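PDB 6RBN: Afp3 from Serratia entomophila, which probably forms, with its partner Afp2, the contractile sheath around the inner tube of the anti-feeding prophage, a phage-tail-like injection particle. Local coordinates for residues L43-W53 with F119-P130; I147-A157 with L177-L186. All coordinates share one frame; numbering follows the deposited sequence.

Interaction 1 (L43-W53 with F119-P130)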
loop_
_atom_site.group_PDB
_atom_site.type_symbol
_atom_site.label_atom_id
_atom_site.label_comp_id
_atom_site.label_asym_id
_atom_site.label_seq_id
_atom_site.Cartn_x
_atom_site.Cartn_y
_atom_site.Cartn_z
ATOM N N LEU D 43 -16.451 -59.222 47.635
ATOM C CA LEU D 43 -16.002 -59.413 46.256
ATOM C C LEU D 43 -15.683 -60.883 45.983
ATOM O O LEU D 43 -14.610 -61.258 45.525
ATOM C CB LEU D 43 -14.832 -58.473 45.956
ATOM C CG LEU D 43 -13.598 -58.270 46.848
ATOM C CD1 LEU D 43 -12.405 -59.130 46.502
ATOM C CD2 LEU D 43 -13.203 -56.807 46.814
ATOM N N ALA D 44 -16.685 -61.724 46.225
ATOM C CA ALA D 44 -16.532 -63.162 46.058
ATOM C C ALA D 44 -17.061 -63.676 44.728
ATOM O O ALA D 44 -16.471 -64.597 44.156
ATOM C CB ALA D 44 -17.239 -63.905 47.196
ATOM N N GLY D 45 -18.150 -63.109 44.221
ATOM C CA GLY D 45 -18.721 -63.575 42.974
ATOM C C GLY D 45 -18.804 -62.509 41.904
ATOM O O GLY D 45 -19.523 -62.672 40.914
ATOM N N VAL D 46 -18.077 -61.410 42.090
ATOM C CA VAL D 46 -18.110 -60.303 41.143
ATOM C C VAL D 46 -16.734 -60.115 40.519
ATOM O O VAL D 46 -15.766 -60.778 40.906
ATOM C CB VAL D 46 -18.584 -59.006 41.820
ATOM C CG1 VAL D 46 -20.002 -59.165 42.330
ATOM C CG2 VAL D 46 -17.647 -58.630 42.948
ATOM N N ILE D 47 -16.644 -59.208 39.553
ATOM C CA ILE D 47 -15.401 -58.904 38.856
ATOM C C ILE D 47 -14.849 -57.593 39.393
ATOM O O ILE D 47 -15.548 -56.573 39.397
ATOM C CB ILE D 47 -15.626 -58.827 37.337
ATOM C CG1 ILE D 47 -16.015 -60.197 36.788
ATOM C CG2 ILE D 47 -14.397 -58.292 36.635
ATOM C CD1 ILE D 47 -16.475 -60.168 35.359
ATOM N N THR D 48 -13.600 -57.620 39.852
ATOM C CA THR D 48 -12.948 -56.449 40.418
ATOM C C THR D 48 -11.770 -56.027 39.552
ATOM O O THR D 48 -11.110 -56.858 38.927
ATOM C CB THR D 48 -12.457 -56.714 41.839
ATOM O OG1 THR D 48 -11.510 -57.788 41.820
ATOM C CG2 THR D 48 -13.616 -57.090 42.733
ATOM N N ARG D 49 -11.506 -54.724 39.535
ATOM C CA ARG D 49 -10.390 -54.165 38.788
ATOM C C ARG D 49 -9.168 -54.065 39.690
ATOM O O ARG D 49 -9.258 -53.560 40.813
ATOM C CB ARG D 49 -10.747 -52.785 38.235
ATOM C CG ARG D 49 -9.675 -52.186 37.355
ATOM C CD ARG D 49 -10.080 -50.827 36.833
ATOM N NE ARG D 49 -9.057 -50.266 35.961
ATOM C CZ ARG D 49 -8.038 -49.529 36.390
ATOM N NH1 ARG D 49 -7.905 -49.266 37.680
ATOM N NH2 ARG D 49 -7.151 -49.058 35.526
ATOM N N ILE D 50 -8.031 -54.547 39.199
ATOM C CA ILE D 50 -6.788 -54.596 39.960
ATOM C C ILE D 50 -5.765 -53.773 39.185
ATOM O O ILE D 50 -5.076 -54.291 38.300
ATOM C CB ILE D 50 -6.310 -56.034 40.183
ATOM C CG1 ILE D 50 -7.389 -56.827 40.908
ATOM C CG2 ILE D 50 -5.057 -56.074 41.020
ATOM C CD1 ILE D 50 -7.723 -56.295 42.277
ATOM N N GLY D 51 -5.648 -52.489 39.532
ATOM C CA GLY D 51 -4.854 -51.576 38.729
ATOM C C GLY D 51 -3.357 -51.790 38.831
ATOM O O GLY D 51 -2.618 -51.435 37.910
ATOM N N SER D 52 -2.889 -52.367 39.933
ATOM C CA SER D 52 -1.472 -52.635 40.118
ATOM C C SER D 52 -1.330 -53.821 41.058
ATOM O O SER D 52 -2.318 -54.377 41.538
ATOM C CB SER D 52 -0.741 -51.407 40.660
ATOM O OG SER D 52 -1.188 -51.082 41.963
ATOM N N TRP D 53 -0.082 -54.210 41.327
ATOM C CA TRP D 53 0.158 -55.290 42.280
ATOM C C TRP D 53 -0.150 -54.846 43.704
ATOM O O TRP D 53 -0.518 -55.665 44.552
ATOM C CB TRP D 53 1.598 -55.784 42.167
ATOM C CG TRP D 53 1.921 -56.868 43.138
ATOM C CD1 TRP D 53 2.658 -56.751 44.275
ATOM C CD2 TRP D 53 1.484 -58.227 43.083
ATOM N NE1 TRP D 53 2.723 -57.957 44.922
ATOM C CE2 TRP D 53 2.010 -58.881 44.210
ATOM C CE3 TRP D 53 0.708 -58.959 42.183
ATOM C CZ2 TRP D 53 1.784 -60.226 44.465
ATOM C CZ3 TRP D 53 0.486 -60.294 42.435
ATOM C CH2 TRP D 53 1.020 -60.914 43.565
ATOM N N PHE D 119 2.513 -58.969 35.902
ATOM C CA PHE D 119 2.987 -57.593 35.974
ATOM C C PHE D 119 4.482 -57.497 35.687
ATOM O O PHE D 119 4.982 -56.423 35.334
ATOM C CB PHE D 119 2.658 -56.985 37.334
ATOM C CG PHE D 119 1.193 -56.771 37.569
ATOM C CD1 PHE D 119 0.528 -55.727 36.956
ATOM C CD2 PHE D 119 0.491 -57.584 38.433
ATOM C CE1 PHE D 119 -0.815 -55.522 37.173
ATOM C CE2 PHE D 119 -0.854 -57.384 38.656
ATOM C CZ PHE D 119 -1.504 -56.351 38.025
ATOM N N GLN D 120 5.216 -58.604 35.836
ATOM C CA GLN D 120 6.623 -58.603 35.443
ATOM C C GLN D 120 6.790 -58.611 33.930
ATOM O O GLN D 120 7.838 -58.201 33.423
ATOM C CB GLN D 120 7.360 -59.798 36.043
ATOM C CG GLN D 120 7.634 -59.686 37.525
ATOM C CD GLN D 120 8.314 -60.918 38.083
ATOM O OE1 GLN D 120 8.582 -61.872 37.358
ATOM N NE2 GLN D 120 8.576 -60.909 39.383
ATOM N N ASN D 121 5.787 -59.079 33.200
ATOM C CA ASN D 121 5.858 -59.186 31.752
ATOM C C ASN D 121 5.088 -58.085 31.037
ATOM O O ASN D 121 4.883 -58.184 29.825
ATOM C CB ASN D 121 5.336 -60.551 31.311
ATOM C CG ASN D 121 6.281 -61.669 31.663
ATOM O OD1 ASN D 121 7.480 -61.574 31.435
ATOM N ND2 ASN D 121 5.750 -62.728 32.244
ATOM N N GLY D 122 4.672 -57.044 31.747
ATOM C CA GLY D 122 3.824 -56.024 31.164
ATOM C C GLY D 122 2.438 -56.036 31.775
ATOM O O GLY D 122 1.608 -56.880 31.437
ATOM N N GLY D 123 2.174 -55.093 32.676
ATOM C CA GLY D 123 0.954 -55.087 33.453
ATOM C C GLY D 123 -0.242 -54.549 32.692
ATOM O O GLY D 123 -0.255 -54.449 31.464
ATOM N N GLY D 124 -1.276 -54.208 33.455
ATOM C CA GLY D 124 -2.503 -53.698 32.899
ATOM C C GLY D 124 -3.561 -53.477 33.959
ATOM O O GLY D 124 -3.320 -53.658 35.154
ATOM N N PRO D 125 -4.757 -53.059 33.537
ATOM C CA PRO D 125 -5.844 -52.863 34.513
ATOM C C PRO D 125 -6.360 -54.153 35.134
ATOM O O PRO D 125 -6.951 -54.098 36.219
ATOM C CB PRO D 125 -6.922 -52.148 33.686
ATOM C CG PRO D 125 -6.175 -51.497 32.568
ATOM C CD PRO D 125 -5.075 -52.456 32.232
ATOM N N CYS D 126 -6.217 -55.294 34.445
ATOM C CA CYS D 126 -6.219 -56.639 35.029
ATOM C C CYS D 126 -7.453 -57.003 35.859
ATOM O O CYS D 126 -7.375 -57.056 37.088
ATOM C CB CYS D 126 -4.957 -56.816 35.880
ATOM S SG CYS D 126 -4.625 -58.497 36.445
ATOM N N TYR D 127 -8.607 -57.170 35.224
ATOM C CA TYR D 127 -9.804 -57.616 35.922
ATOM C C TYR D 127 -9.649 -59.053 36.409
ATOM O O TYR D 127 -9.012 -59.883 35.758
ATOM C CB TYR D 127 -11.032 -57.493 35.018
ATOM C CG TYR D 127 -11.431 -56.063 34.762
ATOM C CD1 TYR D 127 -12.242 -55.378 35.656
ATOM C CD2 TYR D 127 -10.966 -55.386 33.653
ATOM C CE1 TYR D 127 -12.595 -54.071 35.434
ATOM C CE2 TYR D 127 -11.308 -54.077 33.425
ATOM C CZ TYR D 127 -12.125 -53.423 34.317
ATOM O OH TYR D 127 -12.471 -52.115 34.087
ATOM N N LEU D 128 -10.213 -59.335 37.582
ATOM C CA LEU D 128 -10.152 -60.658 38.188
ATOM C C LEU D 128 -11.553 -61.154 38.510
ATOM O O LEU D 128 -12.422 -60.371 38.894
ATOM C CB LEU D 128 -9.332 -60.670 39.478
ATOM C CG LEU D 128 -7.852 -60.318 39.446
ATOM C CD1 LEU D 128 -7.280 -60.492 40.836
ATOM C CD2 LEU D 128 -7.103 -61.152 38.438
ATOM N N TYR D 129 -11.757 -62.458 38.366
ATOM C CA TYR D 129 -13.000 -63.113 38.774
ATOM C C TYR D 129 -12.668 -64.313 39.644
ATOM O O TYR D 129 -12.306 -65.380 39.117
ATOM C CB TYR D 129 -13.817 -63.544 37.560
ATOM C CG TYR D 129 -15.126 -64.202 37.919
ATOM C CD1 TYR D 129 -16.183 -63.453 38.415
ATOM C CD2 TYR D 129 -15.309 -65.568 37.755
ATOM C CE1 TYR D 129 -17.381 -64.046 38.743
ATOM C CE2 TYR D 129 -16.506 -66.168 38.080
ATOM C CZ TYR D 129 -17.535 -65.399 38.574
ATOM O OH TYR D 129 -18.730 -65.990 38.900
ATOM N N PRO D 130 -12.766 -64.197 40.972
ATOM C CA PRO D 130 -12.473 -65.347 41.839
ATOM C C PRO D 130 -13.534 -66.434 41.758
ATOM O O PRO D 130 -14.701 -66.219 42.095
ATOM C CB PRO D 130 -12.402 -64.723 43.235
ATOM C CG PRO D 130 -13.219 -63.494 43.142
ATOM C CD PRO D 130 -13.051 -62.979 41.748
#
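Arg49 lies over one face of the Tyr127 ring on the edge strand of a small mixed sheet, in which 127-130 runs in the middle, antiparallel to 48-49 and parallel to 31-34. With CG anti to the backbone N (chi1 -175°) and the chain stretched out to NE, the arginine puts its aliphatic part on the tyrosine, Arg49 CB standing 3.6 Å from Tyr127 CE1. The guanidinium is turned steeply to the ring, the planes 75° apart, and its NH2 reaches the ring of Pro125, 3.6 Å from Pro125 CB. The phenol hydroxyl, near the guanidinium plane, has its own bond to Glu152. Just before strand 48-49, Ile47 fits between two tyrosines and meets both at about a right angle: its CG2 branch touches Tyr127, while Ile47 CG1 packs 3.6 Å from Tyr129 CD1. Ile50 goes to another neighbour, laying CG1 across the Leu128 side chain, and Tyr56 of helix 53-59 packs on both. Thr48 and Leu128 form the hydrogen-bonded pair that joins the strands, with Thr48 N to Leu128 O at 3.1 Å and Leu128 N to Thr48 O at 3.0 Å. Beyond it the pairing frays, and the N-H of Ile50 makes weak bonds to the carbonyls of Pro125 and Cys126. Past the sheet, where helix 111-120 ends, Phe119 takes Trp53 N over one face, and the two aromatic side chains meet at a slant, Trp53 CE3 lying 4.0 Å from Phe119 CD2.

Interaction 2 (I147-A157 with L177-L186)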
loop_
_atom_site.group_PDB
_atom_site.type_symbol
_atom_site.label_atom_id
_atom_site.label_comp_id
_atom_site.label_asym_id
_atom_site.label_seq_id
_atom_site.Cartn_x
_atom_site.Cartn_y
_atom_site.Cartn_z
ATOM N N ILE D 147 -19.338 -60.259 32.205
ATOM C CA ILE D 147 -18.265 -59.711 31.386
ATOM C C ILE D 147 -18.786 -58.564 30.537
ATOM O O ILE D 147 -18.089 -57.567 30.324
ATOM C CB ILE D 147 -17.633 -60.817 30.522
ATOM C CG1 ILE D 147 -17.107 -61.927 31.408
ATOM C CG2 ILE D 147 -16.456 -60.293 29.735
ATOM C CD1 ILE D 147 -16.658 -63.127 30.648
ATOM N N ASP D 148 -20.024 -58.672 30.058
ATOM C CA ASP D 148 -20.591 -57.625 29.220
ATOM C C ASP D 148 -20.944 -56.373 30.008
ATOM O O ASP D 148 -21.054 -55.296 29.414
ATOM C CB ASP D 148 -21.829 -58.148 28.502
ATOM C CG ASP D 148 -21.499 -59.232 27.505
ATOM O OD1 ASP D 148 -20.369 -59.233 26.980
ATOM O OD2 ASP D 148 -22.374 -60.083 27.239
ATOM N N GLU D 149 -21.125 -56.487 31.326
ATOM C CA GLU D 149 -21.435 -55.311 32.128
ATOM C C GLU D 149 -20.220 -54.413 32.301
ATOM O O GLU D 149 -20.367 -53.194 32.436
ATOM C CB GLU D 149 -21.984 -55.733 33.488
ATOM C CG GLU D 149 -23.335 -56.414 33.416
ATOM C CD GLU D 149 -23.856 -56.823 34.778
ATOM O OE1 GLU D 149 -23.119 -56.668 35.771
ATOM O OE2 GLU D 149 -25.005 -57.308 34.853
ATOM N N VAL D 150 -19.030 -54.983 32.308
ATOM C CA VAL D 150 -17.796 -54.207 32.326
ATOM C C VAL D 150 -17.392 -53.948 30.880
ATOM O O VAL D 150 -17.461 -54.842 30.034
ATOM C CB VAL D 150 -16.698 -54.950 33.105
ATOM C CG1 VAL D 150 -15.449 -54.102 33.217
ATOM C CG2 VAL D 150 -17.201 -55.361 34.477
ATOM N N GLY D 151 -16.971 -52.721 30.585
ATOM C CA GLY D 151 -16.890 -52.309 29.195
ATOM C C GLY D 151 -15.663 -52.823 28.461
ATOM O O GLY D 151 -15.690 -52.995 27.240
ATOM N N GLU D 152 -14.570 -53.076 29.184
ATOM C CA GLU D 152 -13.248 -53.029 28.568
ATOM C C GLU D 152 -12.447 -54.333 28.628
ATOM O O GLU D 152 -11.224 -54.295 28.522
ATOM C CB GLU D 152 -12.436 -51.888 29.182
ATOM C CG GLU D 152 -12.212 -52.016 30.673
ATOM C CD GLU D 152 -11.416 -50.863 31.247
ATOM O OE1 GLU D 152 -11.053 -49.948 30.480
ATOM O OE2 GLU D 152 -11.154 -50.874 32.470
ATOM N N ILE D 153 -13.085 -55.496 28.759
ATOM C CA ILE D 153 -12.326 -56.747 28.685
ATOM C C ILE D 153 -12.025 -57.082 27.230
ATOM O O ILE D 153 -12.921 -57.073 26.376
ATOM C CB ILE D 153 -13.075 -57.892 29.386
ATOM C CG1 ILE D 153 -12.967 -57.773 30.904
ATOM C CG2 ILE D 153 -12.572 -59.257 28.951
ATOM C CD1 ILE D 153 -14.125 -57.124 31.543
ATOM N N THR D 154 -10.754 -57.366 26.934
ATOM C CA THR D 154 -10.325 -57.802 25.609
ATOM C C THR D 154 -9.833 -59.241 25.585
ATOM O O THR D 154 -10.185 -59.996 24.677
ATOM C CB THR D 154 -9.223 -56.875 25.079
ATOM O OG1 THR D 154 -8.089 -56.937 25.949
ATOM C CG2 THR D 154 -9.716 -55.448 25.017
ATOM N N LEU D 155 -9.020 -59.643 26.556
ATOM C CA LEU D 155 -8.478 -60.992 26.649
ATOM C C LEU D 155 -9.174 -61.755 27.767
ATOM O O LEU D 155 -9.724 -61.158 28.695
ATOM C CB LEU D 155 -6.974 -60.944 26.910
ATOM C CG LEU D 155 -6.102 -60.297 25.836
ATOM C CD1 LEU D 155 -4.689 -60.149 26.344
ATOM C CD2 LEU D 155 -6.126 -61.115 24.565
ATOM N N LEU D 156 -9.184 -63.086 27.667
ATOM C CA LEU D 156 -9.758 -63.905 28.734
ATOM C C LEU D 156 -8.698 -64.588 29.579
ATOM O O LEU D 156 -8.445 -64.138 30.696
ATOM C CB LEU D 156 -10.740 -64.902 28.121
ATOM C CG LEU D 156 -11.907 -64.191 27.424
ATOM C CD1 LEU D 156 -12.802 -65.167 26.684
ATOM C CD2 LEU D 156 -12.715 -63.374 28.412
ATOM N N ALA D 157 -7.990 -65.599 29.053
ATOM C CA ALA D 157 -6.743 -66.159 29.610
ATOM C C ALA D 157 -6.850 -66.610 31.077
ATOM O O ALA D 157 -6.286 -65.987 31.966
ATOM C CB ALA D 157 -5.598 -65.151 29.465
ATOM N N LEU D 177 -17.581 -65.913 22.233
ATOM C CA LEU D 177 -16.498 -65.551 21.330
ATOM C C LEU D 177 -16.971 -65.290 19.909
ATOM O O LEU D 177 -16.327 -64.523 19.189
ATOM C CB LEU D 177 -15.434 -66.648 21.321
ATOM C CG LEU D 177 -14.678 -66.833 22.634
ATOM C CD1 LEU D 177 -13.756 -68.029 22.548
ATOM C CD2 LEU D 177 -13.903 -65.581 22.983
ATOM N N ASP D 178 -18.071 -65.908 19.488
ATOM C CA ASP D 178 -18.602 -65.716 18.144
ATOM C C ASP D 178 -19.757 -64.724 18.099
ATOM O O ASP D 178 -20.606 -64.818 17.207
ATOM C CB ASP D 178 -19.024 -67.061 17.549
ATOM C CG ASP D 178 -19.997 -67.820 18.432
ATOM O OD1 ASP D 178 -20.271 -67.368 19.560
ATOM O OD2 ASP D 178 -20.491 -68.880 17.995
ATOM N N GLN D 179 -19.809 -63.778 19.037
ATOM C CA GLN D 179 -20.889 -62.804 19.110
ATOM C C GLN D 179 -20.419 -61.390 18.785
ATOM O O GLN D 179 -21.076 -60.422 19.188
ATOM C CB GLN D 179 -21.540 -62.844 20.491
ATOM C CG GLN D 179 -22.290 -64.131 20.763
ATOM C CD GLN D 179 -22.890 -64.173 22.148
ATOM O OE1 GLN D 179 -22.679 -63.273 22.957
ATOM N NE2 GLN D 179 -23.651 -65.222 22.433
ATOM N N HIS D 180 -19.283 -61.265 18.086
ATOM C CA HIS D 180 -18.740 -60.003 17.562
ATOM C C HIS D 180 -18.439 -58.987 18.662
ATOM O O HIS D 180 -18.459 -57.778 18.424
ATOM C CB HIS D 180 -19.664 -59.383 16.508
ATOM C CG HIS D 180 -19.847 -60.232 15.289
ATOM N ND1 HIS D 180 -18.874 -60.366 14.324
ATOM C CD2 HIS D 180 -20.893 -60.985 14.876
ATOM C CE1 HIS D 180 -19.311 -61.167 13.370
ATOM N NE2 HIS D 180 -20.534 -61.557 13.681
ATOM N N LYS D 181 -18.153 -59.462 19.870
ATOM C CA LYS D 181 -17.892 -58.580 20.997
ATOM C C LYS D 181 -16.420 -58.246 21.161
ATOM O O LYS D 181 -16.081 -57.402 21.998
ATOM C CB LYS D 181 -18.419 -59.210 22.284
ATOM C CG LYS D 181 -19.925 -59.322 22.335
ATOM C CD LYS D 181 -20.377 -59.985 23.615
ATOM C CE LYS D 181 -21.882 -60.138 23.644
ATOM N NZ LYS D 181 -22.335 -60.854 24.862
ATOM N N GLY D 182 -15.543 -58.886 20.399
ATOM C CA GLY D 182 -14.142 -58.536 20.394
ATOM C C GLY D 182 -13.291 -59.207 21.444
ATOM O O GLY D 182 -12.170 -58.748 21.685
ATOM N N TYR D 183 -13.776 -60.270 22.077
ATOM C CA TYR D 183 -12.953 -60.957 23.057
ATOM C C TYR D 183 -11.953 -61.864 22.355
ATOM O O TYR D 183 -12.100 -62.201 21.180
ATOM C CB TYR D 183 -13.805 -61.780 24.020
ATOM C CG TYR D 183 -14.802 -60.964 24.794
ATOM C CD1 TYR D 183 -14.382 -60.033 25.728
ATOM C CD2 TYR D 183 -16.163 -61.165 24.630
ATOM C CE1 TYR D 183 -15.292 -59.287 26.444
ATOM C CE2 TYR D 183 -17.079 -60.431 25.351
ATOM C CZ TYR D 183 -16.637 -59.493 26.252
ATOM O OH TYR D 183 -17.547 -58.757 26.970
ATOM N N PHE D 184 -10.925 -62.265 23.096
ATOM C CA PHE D 184 -9.880 -63.113 22.533
ATOM C C PHE D 184 -9.419 -64.058 23.629
ATOM O O PHE D 184 -8.832 -63.620 24.619
ATOM C CB PHE D 184 -8.725 -62.271 22.001
ATOM C CG PHE D 184 -7.753 -63.037 21.159
ATOM C CD1 PHE D 184 -8.055 -63.340 19.843
ATOM C CD2 PHE D 184 -6.539 -63.448 21.674
ATOM C CE1 PHE D 184 -7.167 -64.036 19.055
ATOM C CE2 PHE D 184 -5.646 -64.149 20.891
ATOM C CZ PHE D 184 -5.964 -64.443 19.579
ATOM N N LEU D 185 -9.691 -65.347 23.459
ATOM C CA LEU D 185 -9.354 -66.349 24.459
ATOM C C LEU D 185 -7.917 -66.817 24.288
ATOM O O LEU D 185 -7.459 -67.059 23.168
ATOM C CB LEU D 185 -10.308 -67.538 24.356
ATOM C CG LEU D 185 -10.127 -68.719 25.309
ATOM C CD1 LEU D 185 -10.316 -68.299 26.741
ATOM C CD2 LEU D 185 -11.100 -69.816 24.955
ATOM N N LEU D 186 -7.207 -66.941 25.403
ATOM C CA LEU D 186 -5.854 -67.488 25.425
ATOM C C LEU D 186 -5.916 -68.838 26.133
ATOM O O LEU D 186 -5.742 -68.930 27.348
ATOM C CB LEU D 186 -4.883 -66.546 26.114
ATOM C CG LEU D 186 -4.630 -65.214 25.421
ATOM C CD1 LEU D 186 -3.716 -64.346 26.256
ATOM C CD2 LEU D 186 -4.041 -65.462 24.057
#
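Tyr183 and Asp148 both carry CG anti to the carbonyl carbon, chi1 -60° and -66°, and these torsions bring the phenol hydroxyl to the carboxylate at the end of helix 143-149. The contact resembles a beta-alpha-beta crossover: after loop 150-152 the extended 153-157 runs on, the chain passes through helix 163-172, and the segment from Tyr183 to Leu186 returns parallel to it, leading into strand 185-188. The hydroxyl gives its proton to Asp148, with Tyr183 OH 2.9 Å from Asp148 OD1 and nearly along the C-O axis; the carboxylate and ring planes are 21° apart, and OD1 lies in the ring plane at its edge. Lys181, extended beyond CG, crosses the Asp148 side chain at about a right angle and forms a salt bridge with OD2. Lys181 NZ also bonds to Gln179 OE1, 3.1 Å away, and makes a second salt bridge to Asp211 of a neighbouring Afp2 chain; the ammonium therefore ties this turn to another subunit of the assembly. Two isoleucine methyls also touch the ring: Ile147 CG2 lies 3.6 Å from Tyr183 CZ, and Ile153 CG2 is 3.7 Å from Tyr183 CE1. Beyond the ring a single bridge joins the backbones at Leu155 and Phe184. There Leu156 N bonds to Phe184 O at 3.1 Å, and the bond from Phe184 N to Thr154 O is weak. Leu155 and Phe184 run alongside one another, with Leu155 CD2 at the phenyl edge; Tyr278 of helix 271-284 packs on both. Leu156 and Leu177 instead overlap head to tail, and Leu156 crosses Leu185, with Leu156 CB 3.7 Å from Leu185 CD1.

How the interactions relate
Interaction 1 closes before interaction 2 opens along the chain, helices 137-141 and 143-149 leading from one to the other, and their centres lie 15 Å apart. They belong to different sheets: the mixed sheet of 31-34, 127-130 and 48-49 in the first, and, in the second, the parallel pair 185-188 and 204-207, whose first strand begins within it. The loop 150-153 is where they meet: Tyr127 and Glu152 are probably hydrogen-bonded there, and Val150 packs on the same tyrosine. Thr154 and Leu155 also make backbone bonds to Val29, just before strand 31-34. Ser52 makes a weak hydrogen bond to one Afp2 chain, and Lys181 a salt bridge to an Afp2 chain, as suits a sheath subunit.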